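Local coordinates for protein putative sugar kinase PH1459 (Pyrococcus horikoshii, PDB 3EWM) that probably phosphorylates a sugar such as fructose with ATP, as a carbohydrate kinase of the PfkB (ribokinase-like) family, at residues V56-P60 / F61-L65; K261-L265 / L266-K270. All blocks are in the same frame, centred on the assembly; numbering follows the deposited sequence.

How the contacts relate
Both contacts are aspartate N-caps at the start of a helix, Asp59 for helix 60-71 in contact 1 and Asp264 for helix 265-279 in contact 2, and in each the residue before the cap centres an inverse gamma turn. They lie on opposite sides of the chain's centre, their own centres about 38 Å apart and their nearest atoms about 26 Å apart, and do not touch. Contact 1 is away from the ATP-binding residues and faces the second subunit. Contact 2 is closer to the nucleotide site: residue to residue, Gly269 is about 10 Å from Gly220 and Leu268 about 11 Å from Lys190, with both Gly220 and Lys190 binding ATP.

Contact 1 of 2, residues V56-P60 / F61-L65; sequences VGNDP and FGEYL
Asp59 OD1 accepts from the amide of Gly62 at 2.8 Å, nearly in line with its C-O bond; a chi1 of 58°, which sets CG between the backbone N and the carbonyl carbon, swings the carboxylate back over the first turn. Two main-chain bonds follow: Glu63 N reaches Asp59 O at 3.0 Å, and Tyr64 N reaches Pro60 O at 2.9 Å. Asp59 is thus the N-cap of helix 60-71, at the turn from strand 49-57 into the helix of a beta-alpha-beta unit that ends in strand 79-82. Thr87 OG1 also bonds to Asp59 OD1, a second grip on the capping oxygen.

Apolar contact comes from Val56, whose CB and CG2 both rest 3.6 Å from Gly62 CA. A CB on Gly62 would run into Val56 CG2 and Gly57 O, so this close approach depends on the missing side chain. Val56 CG1 lies 4.0 Å from Leu65 CD1, the two side chains crossing at a slant.

On the polar side, a water lies between Asn58 OD1 and Glu63 OE2 at doubtfully short distances, while Asn58 ND2 bonds to Glu83. Phe61 meets Phe91 of the second subunit edge-to-face.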
loop_
_atom_site.group_PDB
_atom_site.type_symbol
_atom_site.label_atom_id
_atom_site.label_comp_id
_atom_site.label_asym_id
_atom_site.label_seq_id
_atom_site.Cartn_x
_atom_site.Cartn_y
_atom_site.Cartn_z
ATOM N N VAL A 56 10.023 4.488 8.514
ATOM C CA VAL A 56 9.523 4.387 7.133
ATOM C C VAL A 56 10.356 3.334 6.419
ATOM O O VAL A 56 11.355 2.847 6.960
ATOM C CB VAL A 56 9.605 5.750 6.380
ATOM C CG1 VAL A 56 8.643 6.770 6.991
ATOM C CG2 VAL A 56 11.030 6.298 6.386
ATOM N N GLY A 57 9.950 2.984 5.206
ATOM C CA GLY A 57 10.721 2.070 4.397
ATOM C C GLY A 57 11.877 2.833 3.787
ATOM O O GLY A 57 11.802 4.050 3.563
ATOM N N ASN A 58 12.951 2.113 3.509
ATOM C CA ASN A 58 14.012 2.649 2.663
ATOM C C ASN A 58 13.506 2.618 1.218
ATOM O O ASN A 58 13.862 1.756 0.418
ATOM C CB ASN A 58 15.316 1.855 2.833
ATOM C CG ASN A 58 16.433 2.375 1.940
ATOM O OD1 ASN A 58 16.399 3.528 1.471
ATOM N ND2 ASN A 58 17.436 1.528 1.698
ATOM N N ASP A 59 12.626 3.556 0.915
ATOM C CA ASP A 59 11.949 3.595 -0.367
ATOM C C ASP A 59 11.559 5.033 -0.696
ATOM O O ASP A 59 11.712 5.916 0.152
ATOM C CB ASP A 59 10.784 2.592 -0.410
ATOM C CG ASP A 59 9.732 2.810 0.681
ATOM O OD1 ASP A 59 9.290 3.951 0.895
ATOM O OD2 ASP A 59 9.309 1.801 1.287
ATOM N N PRO A 60 11.078 5.282 -1.931
ATOM C CA PRO A 60 10.738 6.635 -2.344
ATOM C C PRO A 60 9.691 7.281 -1.447
ATOM O O PRO A 60 9.696 8.495 -1.277
ATOM C CB PRO A 60 10.148 6.435 -3.731
ATOM C CG PRO A 60 10.859 5.190 -4.236
ATOM C CD PRO A 60 10.861 4.316 -3.020
ATOM N N PHE A 61 8.795 6.464 -0.903
ATOM C CA PHE A 61 7.707 6.988 -0.085
ATOM C C PHE A 61 8.242 7.423 1.261
ATOM O O PHE A 61 7.821 8.437 1.802
ATOM C CB PHE A 61 6.569 5.963 0.040
ATOM C CG PHE A 61 5.702 5.865 -1.203
ATOM C CD1 PHE A 61 5.945 6.692 -2.321
ATOM C CD2 PHE A 61 4.641 4.973 -1.253
ATOM C CE1 PHE A 61 5.141 6.632 -3.453
ATOM C CE2 PHE A 61 3.829 4.908 -2.385
ATOM C CZ PHE A 61 4.079 5.736 -3.484
ATOM N N GLY A 62 9.189 6.653 1.788
ATOM C CA GLY A 62 9.908 7.028 3.006
ATOM C C GLY A 62 10.653 8.331 2.820
ATOM O O GLY A 62 10.580 9.230 3.669
ATOM N N GLU A 63 11.377 8.443 1.707
ATOM C CA GLU A 63 12.074 9.700 1.394
ATOM C C GLU A 63 11.134 10.877 1.272
ATOM O O GLU A 63 11.416 11.930 1.795
ATOM C CB GLU A 63 12.859 9.557 0.096
ATOM C CG GLU A 63 14.059 8.656 0.256
ATOM C CD GLU A 63 14.493 8.035 -1.052
ATOM O OE1 GLU A 63 14.256 8.652 -2.117
ATOM O OE2 GLU A 63 15.080 6.929 -1.009
ATOM N N TYR A 64 10.009 10.679 0.581
ATOM C CA TYR A 64 8.991 11.708 0.464
ATOM C C TYR A 64 8.519 12.212 1.810
ATOM O O TYR A 64 8.473 13.419 2.049
ATOM C CB TYR A 64 7.806 11.180 -0.334
ATOM C CG TYR A 64 6.570 12.024 -0.303
ATOM C CD1 TYR A 64 6.464 13.176 -1.086
ATOM C CD2 TYR A 64 5.474 11.653 0.479
ATOM C CE1 TYR A 64 5.314 13.932 -1.081
ATOM C CE2 TYR A 64 4.322 12.403 0.485
ATOM C CZ TYR A 64 4.258 13.548 -0.296
ATOM O OH TYR A 64 3.106 14.300 -0.305
ATOM N N LEU A 65 8.141 11.289 2.687
ATOM C CA LEU A 65 7.631 11.688 3.998
ATOM C C LEU A 65 8.644 12.489 4.789
ATOM O O LEU A 65 8.307 13.506 5.383
ATOM C CB LEU A 65 7.173 10.463 4.804
ATOM C CG LEU A 65 5.958 9.783 4.174
ATOM C CD1 LEU A 65 5.688 8.446 4.881
ATOM C CD2 LEU A 65 4.734 10.671 4.209
HETATM O O HOH W 1 15.312 5.762 1.162
#

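Contact 2 of 2, residues K261-L265 / L266-K270; sequences KGLDL and LKLGK
The N-terminus of helix 265-279 is capped by Asp264, which closes the loop that follows helix 245-259. Its OD1 accepts from Lys267 N at 3.0 Å; the N-H points almost straight at the oxygen (171°) but comes from above the carboxylate, 44° out of its plane. With CG anti to the backbone N (chi1 -175°), the carboxylate reaches forward to the first turn. The main chain continues the pattern: Leu268 N donates to Asp264 O at 2.9 Å, and Gly269 N to Leu265 O at 2.7 Å.

The aliphatic part of Lys267 runs obliquely across the same carboxylate. Its CG and CD each lie 3.6 Å from Asp264 CG, and its CE approaches Asp264 OD2 to 3.3 Å. The ammonium group stays farther off, with NZ 4.6 Å from Asp264 OD2, and forms its salt bridge with Glu302. Replacing Asp264 by an alanine would probably leave the amide of Lys267 without its side-chain acceptor and strip most of the support from under the lysine's CG to CE.

Apolar side chains meet on another flank. Leu268 CD2 is 4.4 Å from Leu263 CD1, a loose approach, and also comes near Leu265. Leu268 itself is buried, setting the helix against Leu253 and Ile257 of helix 245-259 and Leu223 of strand 220-225. A side-chain carboxylate accepting from the amide three residues on, where the chain turns out of a loop into a helix, is the classic aspartate N-cap.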
loop_
_atom_site.group_PDB
_atom_site.type_symbol
_atom_site.label_atom_id
_atom_site.label_comp_id
_atom_site.label_asym_id
_atom_site.label_seq_id
_atom_site.Cartn_x
_atom_site.Cartn_y
_atom_site.Cartn_z
ATOM N N LYS A 261 1.407 29.371 31.527
ATOM C CA LYS A 261 1.945 29.236 32.887
ATOM C C LYS A 261 1.381 27.999 33.540
ATOM O O LYS A 261 2.111 27.082 33.918
ATOM C CB LYS A 261 1.569 30.444 33.757
ATOM C CG LYS A 261 2.243 31.768 33.402
ATOM C CD LYS A 261 1.896 32.822 34.473
ATOM C CE LYS A 261 1.502 34.177 33.858
ATOM N NZ LYS A 261 2.511 34.699 32.875
ATOM N N GLY A 262 0.065 27.984 33.675
ATOM C CA GLY A 262 -0.616 26.867 34.279
ATOM C C GLY A 262 -1.527 26.269 33.236
ATOM O O GLY A 262 -1.593 26.752 32.098
ATOM N N LEU A 263 -2.219 25.211 33.622
ATOM C CA LEU A 263 -3.250 24.626 32.801
ATOM C C LEU A 263 -4.483 25.515 32.857
ATOM O O LEU A 263 -5.478 25.159 33.486
ATOM C CB LEU A 263 -3.589 23.252 33.350
ATOM C CG LEU A 263 -3.709 22.035 32.455
ATOM C CD1 LEU A 263 -2.797 22.113 31.232
ATOM C CD2 LEU A 263 -3.311 20.876 33.306
ATOM N N ASP A 264 -4.411 26.676 32.215
ATOM C CA ASP A 264 -5.554 27.569 32.188
ATOM C C ASP A 264 -6.535 27.108 31.107
ATOM O O ASP A 264 -6.306 27.358 29.929
ATOM C CB ASP A 264 -5.107 29.008 31.947
ATOM C CG ASP A 264 -6.263 30.001 32.022
ATOM O OD1 ASP A 264 -7.311 29.755 31.379
ATOM O OD2 ASP A 264 -6.125 31.035 32.713
ATOM N N LEU A 265 -7.634 26.475 31.517
ATOM C CA LEU A 265 -8.550 25.807 30.575
ATOM C C LEU A 265 -9.230 26.739 29.580
ATOM O O LEU A 265 -9.395 26.391 28.404
ATOM C CB LEU A 265 -9.588 24.944 31.310
ATOM C CG LEU A 265 -9.051 23.752 32.122
ATOM C CD1 LEU A 265 -10.174 22.851 32.604
ATOM C CD2 LEU A 265 -8.031 22.942 31.357
ATOM N N LEU A 266 -9.618 27.919 30.054
ATOM C CA LEU A 266 -10.180 28.959 29.190
ATOM C C LEU A 266 -9.214 29.454 28.113
ATOM O O LEU A 266 -9.578 29.519 26.946
ATOM C CB LEU A 266 -10.708 30.127 30.037
ATOM C CG LEU A 266 -11.981 29.800 30.825
ATOM C CD1 LEU A 266 -12.415 31.021 31.606
ATOM C CD2 LEU A 266 -13.109 29.346 29.869
ATOM N N LYS A 267 -7.981 29.772 28.502
ATOM C CA LYS A 267 -6.984 30.270 27.549
ATOM C C LYS A 267 -6.654 29.166 26.550
ATOM O O LYS A 267 -6.539 29.408 25.346
ATOM C CB LYS A 267 -5.711 30.715 28.275
ATOM C CG LYS A 267 -5.862 32.019 29.051
ATOM C CD LYS A 267 -4.596 32.302 29.854
ATOM C CE LYS A 267 -4.820 33.423 30.865
ATOM N NZ LYS A 267 -5.002 34.728 30.190
ATOM N N LEU A 268 -6.516 27.959 27.076
ATOM C CA LEU A 268 -6.206 26.797 26.277
ATOM C C LEU A 268 -7.369 26.486 25.326
ATOM O O LEU A 268 -7.162 26.311 24.134
ATOM C CB LEU A 268 -5.925 25.638 27.214
ATOM C CG LEU A 268 -5.519 24.299 26.634
ATOM C CD1 LEU A 268 -4.280 24.444 25.769
ATOM C CD2 LEU A 268 -5.269 23.379 27.847
ATOM N N GLY A 269 -8.589 26.464 25.860
ATOM C CA GLY A 269 -9.795 26.247 25.052
ATOM C C GLY A 269 -9.980 27.236 23.910
ATOM O O GLY A 269 -10.227 26.835 22.763
ATOM N N LYS A 270 -9.856 28.523 24.217
ATOM C CA LYS A 270 -9.965 29.571 23.196
ATOM C C LYS A 270 -8.864 29.455 22.130
ATOM O O LYS A 270 -9.120 29.663 20.953
ATOM C CB LYS A 270 -9.986 30.970 23.823
ATOM C CG LYS A 270 -11.125 31.219 24.842
ATOM C CD LYS A 270 -12.523 31.027 24.247
ATOM C CE LYS A 270 -13.187 29.713 24.677
ATOM N NZ LYS A 270 -14.635 29.698 24.284
#